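Side-chain contacts in importin-95 (Chaetomium thermophilum, PDB 4XRI), which serves as a flexible nuclear transport receptor of the importin-beta superfamily, importing protein cargoes, and probably binds a small GTPase: residues A[460-465]-A[485-490]; A[372-377]-A[401-406]; A[425-430]-A[464-469]. The protein carries 2 engineered substitutions. All blocks are in the same frame, centred on the assembly; numbering follows the deposited sequence.

All three contacts lie on one side of the chain's centre, within an all-helical HEAT-repeat protein. Interactions 1 and 3 are neighbours: both draw on helix 455-472, share Arg464 and Ser465, and have centres about 12 Å apart. They touch directly, Ile487 CD1 of interaction 1 lying 3.5 Å from Leu466 CD1 of interaction 3, so the apolar packing is continuous from one to the other. Interaction 2 comes earlier in the chain and closes before the others open. Its centre is about 22 Å from that of interaction 1 and 23 Å from that of interaction 3; the nearest atoms are about 9 and 11 Å away respectively, without touching.

Interaction 1. Residues A[460-465]-A[485-490]; sequences EPLIRS and MNIAER
Ile487 meets both Leu462 and Ile463, and the contact between 460-465 and 485-490 is wholly apolar. With Leu462 the approach is tip to tip: Ile487 CD1 lies 3.7 Å from Leu462 CD2 and 3.9 Å from Leu462 CG. The nearly extended chi2 of Ile487 (164°) carries CD1 outward to this meeting. Ile463 comes in obliquely and uses the other branch, its CD1 resting 3.6 Å from Ile487 CG2. Ile487 CG2 thus meets Ile463, while its CD1 is shared, meeting Leu462 and also lying 4.0 Å from Ile463 CD1; all three residues are buried. Leu502 adds to the packing on Ile463 and Ile487, while Leu442 and Met420 lie against Leu462.

Two side-chain polar interactions lie within 460-465. Ser465 OG donates to Leu462 O at 2.7 Å, with a C=O...donor angle of 124° and a tilt of 27° from the carbonyl plane. Arg464 NH2 stands 3.4 Å from Glu460 OE1, a long, weak ion pair in which the oxygen lies above the guanidinium plane and receives no N-H.

Two successive, roughly antiparallel helices, 455-472 and 477-490, joined by a short turn and packed through branched aliphatic side chains, are what a HEAT-repeat solenoid is built from.

Interaction 2. Residues A[372-377]-A[401-406]; sequences TIIPPV and GAIMDG
Ile373 opens the contact, crossing Ile403 at a slant. Two of its carbons, CG2 and CD1, both come to Ile403 CG2; the CD1 distance is 4.0 Å. Its CG1 branch is anti to the backbone N (chi1 -157°) and chi2 is extended, which is how CD1 arrives beside that methyl. Leu362 and Tyr365 of helix 354-369 and Val333 of helix 324-340 also touch this side chain.

Ile374 follows with a lighter touch. Its CG1 is 4.3 Å from Ile403 CD1, although its CA is the nearest to that of Ile403, at 7.5 Å. Val411, Leu412 and Ile415 of helix 409-425 also pack against it. Through the contacts of Ile373, Ile374 and Val377 with Ile403, which lies just past helix 390-402, the beginning of helix 374-384 is tied to the end of the next helix in the chain, as successive helices are stacked in a HEAT-repeat protein.

Val377, one turn further on, meets Ile403 tip to tip with both branches: CG1 sits 3.7 Å from Ile403 CD1, and CG2 sits 3.8 Å from Ile403 CG2. Ile403 can serve all three partners because its chi1 of 64° places CG1 between the backbone N and the carbonyl carbon, leaving CG2 to face Ile373 and Val377 while CD1 reaches Ile374 and Val377. Ile403 is also the first residue past the helix to leave helical backbone angles, and two residues before it the Gly401 carbonyl accepts a hydrogen bond from Arg444 NE.

Interaction 3. Residues A[425-430]-A[464-469]; sequences AMMEDE and RSLFNG
Met427 drives its terminal methyl against the backbone of Ser465, and here the packing is tight. Met427 CE lies 3.3 Å from Ser465 O and 3.7 Å from Ser465 C. The same methyl is 4.1 Å from Leu466 CD2, a side chain that leaves its helix pointing away from 425-430 but returns at its end. Lower down the chain, Met427 CG is 4.0 Å from Ser465 CB, so the side chain touches the serine at its CB, CG and CE, the sulfur standing farther off. Bends at chi2 (-76°) and chi3 (-73°) fold the chain so that CE, rather than the sulfur, ends on the helix backbone. Met427 is buried, and Thr438 and Met476 pack against it as well. An alanine in its place would remove every atom beyond CB, and would probably open a gap beside Ser465 and leave Leu466 CD2 without its methyl partner.

The exposed margin is much looser. Glu428 and Asn468 cross at about a right angle, their carboxylate and amide planes 40° apart, with Glu428 OE2 4.0 Å from Asn468 OD1. Two acceptor oxygens face each other there, and no bond joins them.

Between these two segments the closest contact comes from a methionine and not from a charge pair. Ser465 O already accepts the helical bond from Gly469 N at 3.0 Å, so the methyl beside it packs against a carbonyl already engaged in a helical hydrogen bond, while the oxygens at the margin probably contribute little or no attraction.

Interaction 1. Residues A[460-465]-A[485-490]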
loop_
_atom_site.group_PDB
_atom_site.type_symbol
_atom_site.label_atom_id
_atom_site.label_comp_id
_atom_site.label_asym_id
_atom_site.label_seq_id
_atom_site.Cartn_x
_atom_site.Cartn_y
_atom_site.Cartn_z
ATOM N N GLU A 460 -31.106 17.185 -0.658
ATOM C CA GLU A 460 -31.056 18.298 0.290
ATOM C C GLU A 460 -31.091 17.838 1.754
ATOM O O GLU A 460 -30.279 18.305 2.553
ATOM C CB GLU A 460 -32.200 19.284 0.023
ATOM C CG GLU A 460 -32.026 20.659 0.676
ATOM C CD GLU A 460 -32.407 20.679 2.148
ATOM O OE1 GLU A 460 -33.236 19.841 2.565
ATOM O OE2 GLU A 460 -31.876 21.532 2.889
ATOM N N PRO A 461 -32.029 16.935 2.125
ATOM C CA PRO A 461 -31.986 16.488 3.523
ATOM C C PRO A 461 -30.695 15.754 3.861
ATOM O O PRO A 461 -30.150 15.940 4.950
ATOM C CB PRO A 461 -33.190 15.542 3.629
ATOM C CG PRO A 461 -34.107 15.984 2.553
ATOM C CD PRO A 461 -33.211 16.393 1.430
ATOM N N LEU A 462 -30.223 14.928 2.933
ATOM C CA LEU A 462 -28.976 14.195 3.113
ATOM C C LEU A 462 -27.827 15.146 3.417
ATOM O O LEU A 462 -27.148 14.999 4.430
ATOM C CB LEU A 462 -28.659 13.365 1.867
ATOM C CG LEU A 462 -27.337 12.593 1.869
ATOM C CD1 LEU A 462 -27.264 11.665 3.063
ATOM C CD2 LEU A 462 -27.175 11.817 0.573
ATOM N N ILE A 463 -27.632 16.128 2.542
ATOM C CA ILE A 463 -26.580 17.123 2.716
ATOM C C ILE A 463 -26.754 17.889 4.027
ATOM O O ILE A 463 -25.785 18.135 4.748
ATOM C CB ILE A 463 -26.547 18.119 1.524
ATOM C CG1 ILE A 463 -25.533 17.662 0.474
ATOM C CG2 ILE A 463 -26.194 19.524 1.981
ATOM C CD1 ILE A 463 -26.083 16.683 -0.531
ATOM N N ARG A 464 -27.995 18.246 4.342
ATOM C CA ARG A 464 -28.281 19.042 5.530
ATOM C C ARG A 464 -27.924 18.286 6.807
ATOM O O ARG A 464 -27.361 18.860 7.741
ATOM C CB ARG A 464 -29.755 19.454 5.554
ATOM C CG ARG A 464 -30.065 20.609 6.493
ATOM C CD ARG A 464 -31.486 21.107 6.295
ATOM N NE ARG A 464 -32.474 20.079 6.607
ATOM C CZ ARG A 464 -33.755 20.142 6.258
ATOM N NH1 ARG A 464 -34.584 19.160 6.585
ATOM N NH2 ARG A 464 -34.206 21.185 5.573
ATOM N N SER A 465 -28.247 16.997 6.835
ATOM C CA SER A 465 -27.974 16.158 7.998
ATOM C C SER A 465 -26.476 15.940 8.189
ATOM O O SER A 465 -25.975 15.939 9.313
ATOM C CB SER A 465 -28.681 14.808 7.862
ATOM O OG SER A 465 -28.123 14.042 6.809
ATOM N N MET A 485 -17.988 14.276 0.503
ATOM C CA MET A 485 -17.055 14.196 -0.618
ATOM C C MET A 485 -17.578 13.276 -1.716
ATOM O O MET A 485 -17.535 13.622 -2.900
ATOM C CB MET A 485 -15.683 13.710 -0.144
ATOM C CG MET A 485 -14.833 14.776 0.525
ATOM S SD MET A 485 -13.112 14.265 0.661
ATOM C CE MET A 485 -13.269 12.822 1.710
ATOM N N ASN A 486 -18.065 12.105 -1.312
ATOM C CA ASN A 486 -18.698 11.159 -2.229
ATOM C C ASN A 486 -19.811 11.807 -3.044
ATOM O O ASN A 486 -19.872 11.650 -4.260
ATOM C CB ASN A 486 -19.260 9.959 -1.459
ATOM C CG ASN A 486 -18.185 8.967 -1.059
ATOM O OD1 ASN A 486 -17.164 8.834 -1.733
ATOM N ND2 ASN A 486 -18.414 8.259 0.039
ATOM N N ILE A 487 -20.682 12.536 -2.355
ATOM C CA ILE A 487 -21.802 13.229 -2.980
ATOM C C ILE A 487 -21.342 14.259 -4.006
ATOM O O ILE A 487 -21.877 14.329 -5.116
ATOM C CB ILE A 487 -22.667 13.924 -1.920
ATOM C CG1 ILE A 487 -23.359 12.882 -1.042
ATOM C CG2 ILE A 487 -23.688 14.841 -2.571
ATOM C CD1 ILE A 487 -23.910 13.453 0.233
ATOM N N ALA A 488 -20.347 15.057 -3.627
ATOM C CA ALA A 488 -19.777 16.054 -4.526
ATOM C C ALA A 488 -19.194 15.396 -5.774
ATOM O O ALA A 488 -19.298 15.931 -6.879
ATOM C CB ALA A 488 -18.712 16.868 -3.808
ATOM N N GLU A 489 -18.587 14.228 -5.590
ATOM C CA GLU A 489 -18.007 13.476 -6.699
ATOM C C GLU A 489 -19.076 12.882 -7.612
ATOM O O GLU A 489 -18.915 12.854 -8.832
ATOM C CB GLU A 489 -17.103 12.359 -6.172
ATOM C CG GLU A 489 -15.792 12.842 -5.574
ATOM C CD GLU A 489 -15.023 11.729 -4.886
ATOM O OE1 GLU A 489 -15.482 10.567 -4.936
ATOM O OE2 GLU A 489 -13.963 12.017 -4.290
ATOM N N ARG A 490 -20.165 12.408 -7.015
ATOM C CA ARG A 490 -21.199 11.692 -7.756
ATOM C C ARG A 490 -22.230 12.611 -8.412
ATOM O O ARG A 490 -22.862 12.236 -9.399
ATOM C CB ARG A 490 -21.915 10.704 -6.831
ATOM C CG ARG A 490 -21.015 9.620 -6.262
ATOM C CD ARG A 490 -20.461 8.724 -7.352
ATOM N NE ARG A 490 -19.326 7.939 -6.878
ATOM C CZ ARG A 490 -18.722 6.994 -7.590
ATOM N NH1 ARG A 490 -19.151 6.709 -8.813
ATOM N NH2 ARG A 490 -17.691 6.332 -7.080
#

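Interaction 2. Residues A[372-377]-A[401-406]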
loop_
_atom_site.group_PDB
_atom_site.type_symbol
_atom_site.label_atom_id
_atom_site.label_comp_id
_atom_site.label_asym_id
_atom_site.label_seq_id
_atom_site.Cartn_x
_atom_site.Cartn_y
_atom_site.Cartn_z
ATOM N N THR A 372 -26.562 -12.465 -3.046
ATOM C CA THR A 372 -26.913 -13.566 -2.151
ATOM C C THR A 372 -26.939 -13.117 -0.687
ATOM O O THR A 372 -27.683 -13.662 0.130
ATOM C CB THR A 372 -25.925 -14.746 -2.313
ATOM O OG1 THR A 372 -25.885 -15.149 -3.687
ATOM C CG2 THR A 372 -26.343 -15.935 -1.455
ATOM N N ILE A 373 -26.138 -12.107 -0.366
ATOM C CA ILE A 373 -26.002 -11.638 1.011
ATOM C C ILE A 373 -27.166 -10.747 1.453
ATOM O O ILE A 373 -27.359 -10.507 2.645
ATOM C CB ILE A 373 -24.686 -10.854 1.202
ATOM C CG1 ILE A 373 -24.267 -10.855 2.672
ATOM C CG2 ILE A 373 -24.820 -9.431 0.666
ATOM C CD1 ILE A 373 -22.929 -10.197 2.917
ATOM N N ILE A 374 -27.948 -10.268 0.494
ATOM C CA ILE A 374 -28.956 -9.247 0.774
ATOM C C ILE A 374 -30.128 -9.704 1.670
ATOM O O ILE A 374 -30.474 -8.998 2.619
ATOM C CB ILE A 374 -29.517 -8.674 -0.540
ATOM C CG1 ILE A 374 -28.455 -7.814 -1.225
ATOM C CG2 ILE A 374 -30.774 -7.863 -0.285
ATOM C CD1 ILE A 374 -28.811 -7.415 -2.636
ATOM N N PRO A 375 -30.739 -10.876 1.387
ATOM C CA PRO A 375 -31.869 -11.247 2.255
ATOM C C PRO A 375 -31.537 -11.425 3.752
ATOM O O PRO A 375 -32.327 -10.964 4.576
ATOM C CB PRO A 375 -32.350 -12.574 1.652
ATOM C CG PRO A 375 -31.939 -12.510 0.232
ATOM C CD PRO A 375 -30.623 -11.791 0.234
ATOM N N PRO A 376 -30.408 -12.074 4.109
ATOM C CA PRO A 376 -30.174 -12.167 5.557
ATOM C C PRO A 376 -29.821 -10.830 6.209
ATOM O O PRO A 376 -30.132 -10.626 7.382
ATOM C CB PRO A 376 -28.996 -13.148 5.661
ATOM C CG PRO A 376 -28.316 -13.068 4.348
ATOM C CD PRO A 376 -29.411 -12.855 3.351
ATOM N N VAL A 377 -29.182 -9.935 5.463
ATOM C CA VAL A 377 -28.814 -8.630 6.001
ATOM C C VAL A 377 -30.044 -7.740 6.152
ATOM O O VAL A 377 -30.228 -7.091 7.182
ATOM C CB VAL A 377 -27.770 -7.927 5.112
ATOM C CG1 VAL A 377 -27.533 -6.504 5.591
ATOM C CG2 VAL A 377 -26.467 -8.711 5.107
ATOM N N GLY A 401 -24.889 -0.322 5.298
ATOM C CA GLY A 401 -23.806 0.307 4.570
ATOM C C GLY A 401 -22.764 -0.698 4.121
ATOM O O GLY A 401 -22.186 -0.558 3.045
ATOM N N ALA A 402 -22.539 -1.722 4.939
ATOM C CA ALA A 402 -21.484 -2.706 4.692
ATOM C C ALA A 402 -21.658 -3.503 3.397
ATOM O O ALA A 402 -20.672 -3.921 2.789
ATOM C CB ALA A 402 -21.384 -3.665 5.872
ATOM N N ILE A 403 -22.902 -3.717 2.975
ATOM C CA ILE A 403 -23.169 -4.554 1.807
ATOM C C ILE A 403 -23.429 -3.760 0.528
ATOM O O ILE A 403 -23.887 -4.319 -0.470
ATOM C CB ILE A 403 -24.383 -5.478 2.040
ATOM C CG1 ILE A 403 -25.664 -4.657 2.221
ATOM C CG2 ILE A 403 -24.138 -6.396 3.228
ATOM C CD1 ILE A 403 -26.936 -5.473 2.091
ATOM N N MET A 404 -23.136 -2.465 0.554
ATOM C CA MET A 404 -23.409 -1.614 -0.602
ATOM C C MET A 404 -22.446 -1.878 -1.756
ATOM O O MET A 404 -22.812 -1.752 -2.923
ATOM C CB MET A 404 -23.358 -0.141 -0.198
ATOM C CG MET A 404 -24.602 0.313 0.541
ATOM S SD MET A 404 -26.090 0.016 -0.434
ATOM C CE MET A 404 -27.342 0.053 0.842
ATOM N N ASP A 405 -21.214 -2.249 -1.430
ATOM C CA ASP A 405 -20.232 -2.570 -2.456
ATOM C C ASP A 405 -20.144 -4.078 -2.656
ATOM O O ASP A 405 -19.701 -4.806 -1.769
ATOM C CB ASP A 405 -18.861 -1.993 -2.091
ATOM C CG ASP A 405 -17.788 -2.335 -3.113
ATOM O OD1 ASP A 405 -18.134 -2.701 -4.257
ATOM O OD2 ASP A 405 -16.592 -2.231 -2.770
ATOM N N GLY A 406 -20.571 -4.544 -3.826
ATOM C CA GLY A 406 -20.536 -5.963 -4.131
ATOM C C GLY A 406 -21.672 -6.462 -5.005
ATOM O O GLY A 406 -21.444 -6.858 -6.147
#

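Interaction 3. Residues A[425-430]-A[464-469]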
loop_
_atom_site.group_PDB
_atom_site.type_symbol
_atom_site.label_atom_id
_atom_site.label_comp_id
_atom_site.label_asym_id
_atom_site.label_seq_id
_atom_site.Cartn_x
_atom_site.Cartn_y
_atom_site.Cartn_z
ATOM N N ALA A 425 -33.080 9.672 8.755
ATOM C CA ALA A 425 -33.704 9.953 10.041
ATOM C C ALA A 425 -32.829 9.466 11.193
ATOM O O ALA A 425 -32.869 10.017 12.291
ATOM C CB ALA A 425 -35.078 9.310 10.112
ATOM N N MET A 426 -32.030 8.437 10.927
ATOM C CA MET A 426 -31.151 7.853 11.935
ATOM C C MET A 426 -30.051 8.822 12.364
ATOM O O MET A 426 -29.366 8.596 13.361
ATOM C CB MET A 426 -30.524 6.560 11.406
ATOM C CG MET A 426 -30.308 5.481 12.458
ATOM S SD MET A 426 -31.855 4.704 12.953
ATOM C CE MET A 426 -32.688 4.605 11.371
ATOM N N MET A 427 -29.884 9.902 11.606
ATOM C CA MET A 427 -28.888 10.920 11.920
ATOM C C MET A 427 -29.270 11.714 13.165
ATOM O O MET A 427 -28.448 12.441 13.720
ATOM C CB MET A 427 -28.699 11.867 10.731
ATOM C CG MET A 427 -28.073 11.209 9.511
ATOM S SD MET A 427 -26.296 10.950 9.697
ATOM C CE MET A 427 -25.702 12.630 9.525
ATOM N N GLU A 428 -30.517 11.571 13.602
ATOM C CA GLU A 428 -30.986 12.251 14.805
ATOM C C GLU A 428 -31.072 11.296 15.990
ATOM O O GLU A 428 -31.755 11.573 16.977
ATOM C CB GLU A 428 -32.349 12.900 14.555
ATOM C CG GLU A 428 -32.279 14.179 13.737
ATOM C CD GLU A 428 -31.537 15.289 14.458
ATOM O OE1 GLU A 428 -31.589 15.330 15.705
ATOM O OE2 GLU A 428 -30.897 16.117 13.777
ATOM N N ASP A 429 -30.375 10.170 15.887
ATOM C CA ASP A 429 -30.365 9.175 16.951
ATOM C C ASP A 429 -29.656 9.721 18.187
ATOM O O ASP A 429 -28.764 10.560 18.072
ATOM C CB ASP A 429 -29.687 7.889 16.473
ATOM C CG ASP A 429 -30.003 6.699 17.355
ATOM O OD1 ASP A 429 -30.908 5.919 16.991
ATOM O OD2 ASP A 429 -29.351 6.545 18.409
ATOM N N GLU A 430 -30.059 9.249 19.363
ATOM C CA GLU A 430 -29.434 9.680 20.610
ATOM C C GLU A 430 -27.964 9.296 20.629
ATOM O O GLU A 430 -27.096 10.113 20.935
ATOM C CB GLU A 430 -30.132 9.064 21.827
ATOM C CG GLU A 430 -31.549 9.529 22.076
ATOM C CD GLU A 430 -32.181 8.810 23.256
ATOM O OE1 GLU A 430 -31.580 7.828 23.747
ATOM O OE2 GLU A 430 -33.270 9.230 23.701
ATOM N N ARG A 464 -27.995 18.246 4.342
ATOM C CA ARG A 464 -28.281 19.042 5.530
ATOM C C ARG A 464 -27.924 18.286 6.807
ATOM O O ARG A 464 -27.361 18.860 7.741
ATOM C CB ARG A 464 -29.755 19.454 5.554
ATOM C CG ARG A 464 -30.065 20.609 6.493
ATOM C CD ARG A 464 -31.486 21.107 6.295
ATOM N NE ARG A 464 -32.474 20.079 6.607
ATOM C CZ ARG A 464 -33.755 20.142 6.258
ATOM N NH1 ARG A 464 -34.584 19.160 6.585
ATOM N NH2 ARG A 464 -34.206 21.185 5.573
ATOM N N SER A 465 -28.247 16.997 6.835
ATOM C CA SER A 465 -27.974 16.158 7.998
ATOM C C SER A 465 -26.476 15.940 8.189
ATOM O O SER A 465 -25.975 15.939 9.313
ATOM C CB SER A 465 -28.681 14.808 7.862
ATOM O OG SER A 465 -28.123 14.042 6.809
ATOM N N LEU A 466 -25.769 15.756 7.079
ATOM C CA LEU A 466 -24.326 15.553 7.114
ATOM C C LEU A 466 -23.611 16.812 7.590
ATOM O O LEU A 466 -22.685 16.738 8.398
ATOM C CB LEU A 466 -23.815 15.137 5.736
ATOM C CG LEU A 466 -24.354 13.796 5.235
ATOM C CD1 LEU A 466 -24.129 13.657 3.747
ATOM C CD2 LEU A 466 -23.714 12.643 5.985
ATOM N N PHE A 467 -24.046 17.966 7.091
ATOM C CA PHE A 467 -23.471 19.237 7.516
ATOM C C PHE A 467 -23.806 19.530 8.972
ATOM O O PHE A 467 -22.961 20.023 9.718
ATOM C CB PHE A 467 -23.956 20.383 6.628
ATOM C CG PHE A 467 -23.071 20.643 5.441
ATOM C CD1 PHE A 467 -23.552 20.490 4.153
ATOM C CD2 PHE A 467 -21.754 21.032 5.617
ATOM C CE1 PHE A 467 -22.738 20.727 3.060
ATOM C CE2 PHE A 467 -20.935 21.270 4.531
ATOM C CZ PHE A 467 -21.427 21.118 3.250
ATOM N N ASN A 468 -25.038 19.228 9.369
ATOM C CA ASN A 468 -25.452 19.393 10.758
ATOM C C ASN A 468 -24.566 18.573 11.684
ATOM O O ASN A 468 -24.171 19.034 12.755
ATOM C CB ASN A 468 -26.917 18.990 10.936
ATOM C CG ASN A 468 -27.423 19.245 12.342
ATOM O OD1 ASN A 468 -27.671 18.311 13.106
ATOM N ND2 ASN A 468 -27.574 20.517 12.693
ATOM N N GLY A 469 -24.248 17.358 11.254
ATOM C CA GLY A 469 -23.358 16.489 12.001
ATOM C C GLY A 469 -21.940 17.023 12.028
ATOM O O GLY A 469 -21.291 17.028 13.074
#